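Local coordinates for protein aminotransferase, class III (Deinococcus radiodurans, PDB 3I4J) that probably transfers amino groups between amino donors and keto acids with the help of pyridoxal phosphate, as class III aminotransferases do, at residues T190-A202 with C221-S235. The protein carries 1 engineered substitution. Residues are numbered along the deposited sequence; the frame is centred on the assembly and turned at random.
Sequences TVAAFMAEPVVGA and CDEAGIIFIADEVMS
Strands 191-196 and 227-231, joined through helix 213-224, form a beta-alpha-beta unit in the central sheet characteristic of fold-type I pyridoxal-phosphate enzymes. They run parallel, Phe194 N giving its hydrogen to Ile227 O and Phe194 O receiving that of Ile229 N, before Ala196 repeats the pattern with Ile229 and Asp231. The last bond, Asp231 N to Ala196 O at 2.8 Å, reaches the oxygen from 42° outside the carbonyl plane.

On one face, small Ala193 leaves room for Ile229 CD1, 4.0 Å from its CB, while flexible Met195 lays CG 3.8 Å from Ile229 CG2. On the other, the side chains of Phe194 and Phe228 run side by side, CD2 to CD1 3.9 Å; both have CG anti to the backbone N (chi1 168° and 177°), which sends them the same way, and the edge of the Phe228 ring lies beside Phe194 O. A Schellman motif ends the helix at Gly225, whose positive phi suits glycine, and Ile226, the next residue, turns its branched side chain toward strand 191-196, bringing CD1 to 3.9 Å from Phe194 CB.

Further along the two segments, Pro198 sets CG 3.4 Å from Glu232 OE2, and Ser235 OG donates to Glu232 OE1 from above the carboxylate plane. Since that carboxylate also accepts from the backbone nitrogens of Ala245 and Leu246, an alanine at Glu232 would probably leave both amides and the Ser235 hydroxyl without their acceptor.

Helix 98-115 covers Ala193 and Ile227, helix 213-224 packs on the two phenylalanines, and strands 123-127 and 256-259 flank the pair.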
ATOM      1  N   THR C 190      29.373  -9.873   9.852  1.00 24.07           N
ATOM      2  CA  THR C 190      28.047 -10.485   9.928  1.00 24.91           C
ATOM      3  C   THR C 190      26.960  -9.431   9.737  1.00 24.07           C
ATOM      4  O   THR C 190      25.772  -9.754   9.699  1.00 23.23           O
ATOM      5  CB  THR C 190      27.818 -11.173  11.293  1.00 24.65           C
ATOM      6  OG1 THR C 190      27.756 -10.184  12.333  1.00 26.16           O
ATOM      7  CG2 THR C 190      28.957 -12.147  11.596  1.00 28.01           C
ATOM      8  N   VAL C 191      27.369  -8.173   9.601  1.00 22.46           N
ATOM      9  CA  VAL C 191      26.411  -7.078   9.450  1.00 22.38           C
ATOM     10  C   VAL C 191      26.177  -6.582   8.028  1.00 22.05           C
ATOM     11  O   VAL C 191      27.114  -6.286   7.287  1.00 23.06           O
ATOM     12  CB  VAL C 191      26.822  -5.872  10.322  1.00 20.80           C
ATOM     13  CG1 VAL C 191      25.781  -4.765  10.218  1.00 22.30           C
ATOM     14  CG2 VAL C 191      26.983  -6.318  11.760  1.00 21.77           C
ATOM     15  N   ALA C 192      24.902  -6.462   7.666  1.00 20.56           N
ATOM     16  CA  ALA C 192      24.531  -6.000   6.342  1.00 20.18           C
ATOM     17  C   ALA C 192      24.249  -4.504   6.294  1.00 20.69           C
ATOM     18  O   ALA C 192      24.588  -3.833   5.323  1.00 20.73           O
ATOM     19  CB  ALA C 192      23.303  -6.772   5.844  1.00 19.06           C
ATOM     20  N   ALA C 193      23.632  -3.968   7.341  1.00 20.16           N
ATOM     21  CA  ALA C 193      23.292  -2.551   7.319  1.00 18.47           C
ATOM     22  C   ALA C 193      22.989  -1.947   8.677  1.00 16.63           C
ATOM     23  O   ALA C 193      22.922  -2.641   9.690  1.00 18.40           O
ATOM     24  CB  ALA C 193      22.075  -2.335   6.397  1.00 20.70           C
ATOM     25  N   PHE C 194      22.826  -0.629   8.664  1.00 18.27           N
ATOM     26  CA  PHE C 194      22.446   0.146   9.836  1.00 17.28           C
ATOM     27  C   PHE C 194      21.350   1.057   9.322  1.00 19.47           C
ATOM     28  O   PHE C 194      21.563   1.819   8.370  1.00 19.20           O
ATOM     29  CB  PHE C 194      23.593   1.006  10.371  1.00 17.93           C
ATOM     30  CG  PHE C 194      23.149   2.027  11.391  1.00 19.49           C
ATOM     31  CD1 PHE C 194      22.515   1.628  12.567  1.00 21.28           C
ATOM     32  CD2 PHE C 194      23.327   3.387  11.157  1.00 20.36           C
ATOM     33  CE1 PHE C 194      22.060   2.570  13.496  1.00 20.14           C
ATOM     34  CE2 PHE C 194      22.876   4.335  12.080  1.00 20.78           C
ATOM     35  CZ  PHE C 194      22.241   3.924  13.249  1.00 22.35           C
ATOM     36  N   MET C 195      20.174   0.969   9.935  1.00 17.68           N
ATOM     37  CA  MET C 195      19.046   1.793   9.531  1.00 18.29           C
ATOM     38  C   MET C 195      18.595   2.669  10.695  1.00 17.89           C
ATOM     39  O   MET C 195      18.480   2.200  11.830  1.00 19.32           O
ATOM     40  CB  MET C 195      17.880   0.902   9.051  1.00 18.23           C
ATOM     41  CG  MET C 195      16.654   1.678   8.548  1.00 19.95           C
ATOM     42  SD  MET C 195      15.398   0.624   7.718  1.00 17.59           S
ATOM     43  CE  MET C 195      14.955  -0.478   9.031  1.00 23.36           C
ATOM     44  N   ALA C 196      18.348   3.945  10.412  1.00 18.23           N
ATOM     45  CA  ALA C 196      17.898   4.874  11.441  1.00 18.34           C
ATOM     46  C   ALA C 196      17.126   6.057  10.875  1.00 19.23           C
ATOM     47  O   ALA C 196      17.321   6.448   9.723  1.00 17.60           O
ATOM     48  CB  ALA C 196      19.098   5.390  12.244  1.00 20.33           C
ATOM     49  N   GLU C 197      16.233   6.612  11.694  1.00 19.89           N
ATOM     50  CA  GLU C 197      15.477   7.804  11.318  1.00 21.06           C
ATOM     51  C   GLU C 197      16.436   8.919  11.725  1.00 18.72           C
ATOM     52  O   GLU C 197      16.867   8.960  12.873  1.00 18.15           O
ATOM     53  CB  GLU C 197      14.218   7.964  12.171  1.00 24.28           C
ATOM     54  CG  GLU C 197      13.175   6.873  12.064  1.00 28.73           C
ATOM     55  CD  GLU C 197      12.081   7.046  13.107  1.00 31.02           C
ATOM     56  OE1 GLU C 197      12.291   6.648  14.274  1.00 34.86           O
ATOM     57  OE2 GLU C 197      11.021   7.600  12.763  1.00 34.19           O
ATOM     58  N   PRO C 198      16.779   9.835  10.807  1.00 18.85           N
ATOM     59  CA  PRO C 198      17.701  10.908  11.203  1.00 19.43           C
ATOM     60  C   PRO C 198      17.168  11.642  12.437  1.00 20.89           C
ATOM     61  O   PRO C 198      17.905  11.921  13.389  1.00 20.02           O
ATOM     62  CB  PRO C 198      17.748  11.795   9.961  1.00 20.62           C
ATOM     63  CG  PRO C 198      17.582  10.799   8.842  1.00 19.33           C
ATOM     64  CD  PRO C 198      16.456   9.914   9.373  1.00 20.04           C
ATOM     65  N   VAL C 199      15.879  11.963  12.399  1.00 20.25           N
ATOM     66  CA  VAL C 199      15.194  12.615  13.508  1.00 20.99           C
ATOM     67  C   VAL C 199      14.075  11.629  13.806  1.00 22.32           C
ATOM     68  O   VAL C 199      13.322  11.257  12.905  1.00 22.21           O
ATOM     69  CB  VAL C 199      14.606  13.983  13.094  1.00 21.04           C
ATOM     70  CG1 VAL C 199      13.773  14.563  14.226  1.00 22.08           C
ATOM     71  CG2 VAL C 199      15.736  14.942  12.738  1.00 21.81           C
ATOM     72  N   VAL C 200      13.991  11.187  15.056  1.00 22.64           N
ATOM     73  CA  VAL C 200      12.991  10.204  15.462  1.00 24.22           C
ATOM     74  C   VAL C 200      11.556  10.713  15.413  1.00 26.17           C
ATOM     75  O   VAL C 200      11.283  11.882  15.688  1.00 24.46           O
ATOM     76  CB  VAL C 200      13.297   9.670  16.881  1.00 23.84           C
ATOM     77  CG1 VAL C 200      12.245   8.650  17.304  1.00 26.74           C
ATOM     78  CG2 VAL C 200      14.682   9.030  16.897  1.00 26.04           C
ATOM     79  N   GLY C 201      10.645   9.812  15.059  1.00 28.12           N
ATOM     80  CA  GLY C 201       9.241  10.162  14.971  1.00 28.69           C
ATOM     81  C   GLY C 201       8.452   9.841  16.226  1.00 32.09           C
ATOM     82  O   GLY C 201       8.865  10.166  17.337  1.00 31.05           O
ATOM     83  N   ALA C 202       7.311   9.186  16.037  1.00 34.00           N
ATOM     84  CA  ALA C 202       6.411   8.818  17.126  1.00 35.99           C
ATOM     85  C   ALA C 202       7.046   8.134  18.336  1.00 36.05           C
ATOM     86  O   ALA C 202       6.697   8.449  19.472  1.00 38.10           O
ATOM     87  CB  ALA C 202       5.284   7.947  16.577  1.00 37.72           C
ATOM     88  N   CYS C 221      30.223   3.418   8.909  1.00 20.74           N
ATOM     89  CA  CYS C 221      29.583   2.511   7.964  1.00 21.41           C
ATOM     90  C   CYS C 221      30.500   2.245   6.773  1.00 21.37           C
ATOM     91  O   CYS C 221      30.605   1.111   6.304  1.00 22.17           O
ATOM     92  CB  CYS C 221      28.239   3.084   7.487  1.00 21.29           C
ATOM     93  SG  CYS C 221      26.903   2.979   8.736  1.00 21.92           S
ATOM     94  N   ASP C 222      31.175   3.282   6.291  1.00 21.30           N
ATOM     95  CA  ASP C 222      32.092   3.111   5.168  1.00 23.47           C
ATOM     96  C   ASP C 222      33.252   2.186   5.539  1.00 22.63           C
ATOM     97  O   ASP C 222      33.649   1.325   4.750  1.00 22.08           O
ATOM     98  CB  ASP C 222      32.638   4.464   4.703  1.00 23.86           C
ATOM     99  CG  ASP C 222      31.592   5.303   3.982  1.00 26.60           C
ATOM    100  OD1 ASP C 222      30.589   4.729   3.510  1.00 27.91           O
ATOM    101  OD2 ASP C 222      31.785   6.533   3.875  1.00 28.36           O
ATOM    102  N   GLU C 223      33.797   2.364   6.738  1.00 23.68           N
ATOM    103  CA  GLU C 223      34.907   1.531   7.192  1.00 23.09           C
ATOM    104  C   GLU C 223      34.493   0.079   7.328  1.00 24.35           C
ATOM    105  O   GLU C 223      35.238  -0.822   6.944  1.00 24.52           O
ATOM    106  CB  GLU C 223      35.440   2.020   8.544  1.00 25.27           C
ATOM    107  CG  GLU C 223      36.171   3.340   8.483  1.00 25.35           C
ATOM    108  CD  GLU C 223      36.777   3.744   9.816  1.00 24.00           C
ATOM    109  OE1 GLU C 223      37.311   4.864   9.901  1.00 23.43           O
ATOM    110  OE2 GLU C 223      36.724   2.946  10.776  1.00 22.67           O
ATOM    111  N   ALA C 224      33.298  -0.146   7.873  1.00 21.99           N
ATOM    112  CA  ALA C 224      32.791  -1.497   8.085  1.00 22.27           C
ATOM    113  C   ALA C 224      32.240  -2.148   6.815  1.00 21.40           C
ATOM    114  O   ALA C 224      32.065  -3.362   6.769  1.00 22.85           O
ATOM    115  CB  ALA C 224      31.709  -1.482   9.177  1.00 21.37           C
ATOM    116  N   GLY C 225      31.965  -1.340   5.797  1.00 21.54           N
ATOM    117  CA  GLY C 225      31.438  -1.874   4.554  1.00 21.69           C
ATOM    118  C   GLY C 225      29.962  -2.234   4.635  1.00 22.32           C
ATOM    119  O   GLY C 225      29.498  -3.093   3.886  1.00 22.58           O
ATOM    120  N   ILE C 226      29.229  -1.589   5.539  1.00 21.17           N
ATOM    121  CA  ILE C 226      27.796  -1.860   5.677  1.00 19.86           C
ATOM    122  C   ILE C 226      26.952  -0.773   5.013  1.00 20.63           C
ATOM    123  O   ILE C 226      27.400   0.358   4.831  1.00 18.99           O
ATOM    124  CB  ILE C 226      27.373  -2.002   7.166  1.00 19.80           C
ATOM    125  CG1 ILE C 226      27.562  -0.673   7.909  1.00 19.39           C
ATOM    126  CG2 ILE C 226      28.175  -3.135   7.815  1.00 20.17           C
ATOM    127  CD1 ILE C 226      27.005  -0.666   9.332  1.00 21.56           C
ATOM    128  N   ILE C 227      25.730  -1.133   4.635  1.00 19.29           N
ATOM    129  CA  ILE C 227      24.816  -0.205   3.981  1.00 20.14           C
ATOM    130  C   ILE C 227      24.151   0.714   5.003  1.00 19.54           C
ATOM    131  O   ILE C 227      23.579   0.244   5.985  1.00 20.32           O
ATOM    132  CB  ILE C 227      23.704  -0.976   3.215  1.00 19.70           C
ATOM    133  CG1 ILE C 227      24.319  -1.782   2.063  1.00 20.63           C
ATOM    134  CG2 ILE C 227      22.656  -0.007   2.687  1.00 19.19           C
ATOM    135  CD1 ILE C 227      24.914  -0.932   0.963  1.00 23.10           C
ATOM    136  N   PHE C 228      24.237   2.020   4.772  1.00 18.90           N
ATOM    137  CA  PHE C 228      23.623   2.995   5.664  1.00 19.22           C
ATOM    138  C   PHE C 228      22.260   3.367   5.074  1.00 18.28           C
ATOM    139  O   PHE C 228      22.160   3.934   3.978  1.00 17.68           O
ATOM    140  CB  PHE C 228      24.536   4.223   5.796  1.00 17.68           C
ATOM    141  CG  PHE C 228      23.968   5.340   6.637  1.00 19.46           C
ATOM    142  CD1 PHE C 228      23.000   5.100   7.613  1.00 18.81           C
ATOM    143  CD2 PHE C 228      24.446   6.638   6.479  1.00 18.48           C
ATOM    144  CE1 PHE C 228      22.523   6.140   8.414  1.00 21.18           C
ATOM    145  CE2 PHE C 228      23.977   7.681   7.273  1.00 19.84           C
ATOM    146  CZ  PHE C 228      23.013   7.432   8.245  1.00 20.82           C
ATOM    147  N   ILE C 229      21.204   3.000   5.796  1.00 18.11           N
ATOM    148  CA  ILE C 229      19.844   3.277   5.349  1.00 16.77           C
ATOM    149  C   ILE C 229      19.249   4.390   6.196  1.00 15.79           C
ATOM    150  O   ILE C 229      19.206   4.281   7.415  1.00 15.75           O
ATOM    151  CB  ILE C 229      18.937   2.028   5.496  1.00 18.30           C
ATOM    152  CG1 ILE C 229      19.539   0.843   4.732  1.00 20.76           C
ATOM    153  CG2 ILE C 229      17.541   2.336   4.963  1.00 20.40           C
ATOM    154  CD1 ILE C 229      18.848  -0.491   5.011  1.00 21.42           C
ATOM    155  N   ALA C 230      18.805   5.465   5.551  1.00 15.69           N
ATOM    156  CA  ALA C 230      18.186   6.568   6.268  1.00 16.36           C
ATOM    157  C   ALA C 230      16.675   6.442   6.107  1.00 18.10           C
ATOM    158  O   ALA C 230      16.156   6.513   4.990  1.00 18.27           O
ATOM    159  CB  ALA C 230      18.653   7.903   5.713  1.00 18.00           C
ATOM    160  N   ASP C 231      15.984   6.232   7.222  1.00 17.44           N
ATOM    161  CA  ASP C 231      14.531   6.111   7.207  1.00 18.26           C
ATOM    162  C   ASP C 231      13.977   7.525   7.315  1.00 17.18           C
ATOM    163  O   ASP C 231      13.883   8.090   8.411  1.00 18.42           O
ATOM    164  CB  ASP C 231      14.051   5.260   8.388  1.00 19.71           C
ATOM    165  CG  ASP C 231      12.538   5.093   8.409  1.00 22.17           C
ATOM    166  OD1 ASP C 231      11.849   5.841   7.693  1.00 23.20           O
ATOM    167  OD2 ASP C 231      12.038   4.228   9.155  1.00 23.56           O
ATOM    168  N   GLU C 232      13.636   8.099   6.164  1.00 18.42           N
ATOM    169  CA  GLU C 232      13.110   9.458   6.095  1.00 17.38           C
ATOM    170  C   GLU C 232      11.613   9.463   5.805  1.00 19.33           C
ATOM    171  O   GLU C 232      11.075  10.463   5.330  1.00 17.82           O
ATOM    172  CB  GLU C 232      13.839  10.245   5.002  1.00 20.08           C
ATOM    173  CG  GLU C 232      15.341  10.384   5.237  1.00 20.46           C
ATOM    174  CD  GLU C 232      15.754  11.772   5.702  1.00 20.13           C
ATOM    175  OE1 GLU C 232      14.871  12.602   6.015  1.00 21.09           O
ATOM    176  OE2 GLU C 232      16.977  12.034   5.760  1.00 20.63           O
ATOM    177  N   VAL C 233      10.939   8.354   6.099  1.00 18.45           N
ATOM    178  CA  VAL C 233       9.507   8.282   5.826  1.00 21.98           C
ATOM    179  C   VAL C 233       8.754   9.445   6.467  1.00 22.34           C
ATOM    180  O   VAL C 233       7.803   9.968   5.891  1.00 24.97           O
ATOM    181  CB  VAL C 233       8.908   6.935   6.302  1.00 22.13           C
ATOM    182  CG1 VAL C 233       7.397   6.940   6.124  1.00 24.34           C
ATOM    183  CG2 VAL C 233       9.515   5.792   5.495  1.00 22.57           C
ATOM    184  N   MET C 234       9.182   9.863   7.651  1.00 21.95           N
ATOM    185  CA  MET C 234       8.515  10.972   8.321  1.00 23.38           C
ATOM    186  C   MET C 234       9.304  12.276   8.287  1.00 23.72           C
ATOM    187  O   MET C 234       8.719  13.356   8.197  1.00 25.32           O
ATOM    188  CB  MET C 234       8.225  10.611   9.775  1.00 25.16           C
ATOM    189  CG  MET C 234       7.452  11.681  10.516  1.00 29.20           C
ATOM    190  SD  MET C 234       7.079  11.199  12.213  1.00 34.97           S
ATOM    191  CE  MET C 234       6.247   9.596  11.901  1.00 28.57           C
ATOM    192  N   SER C 235      10.627  12.168   8.340  1.00 22.53           N
ATOM    193  CA  SER C 235      11.504  13.337   8.370  1.00 22.83           C
ATOM    194  C   SER C 235      11.902  13.931   7.029  1.00 23.78           C
ATOM    195  O   SER C 235      12.494  15.016   6.984  1.00 24.14           O
ATOM    196  CB  SER C 235      12.786  12.989   9.126  1.00 22.64           C
ATOM    197  OG  SER C 235      13.529  12.012   8.408  1.00 21.92           O
TER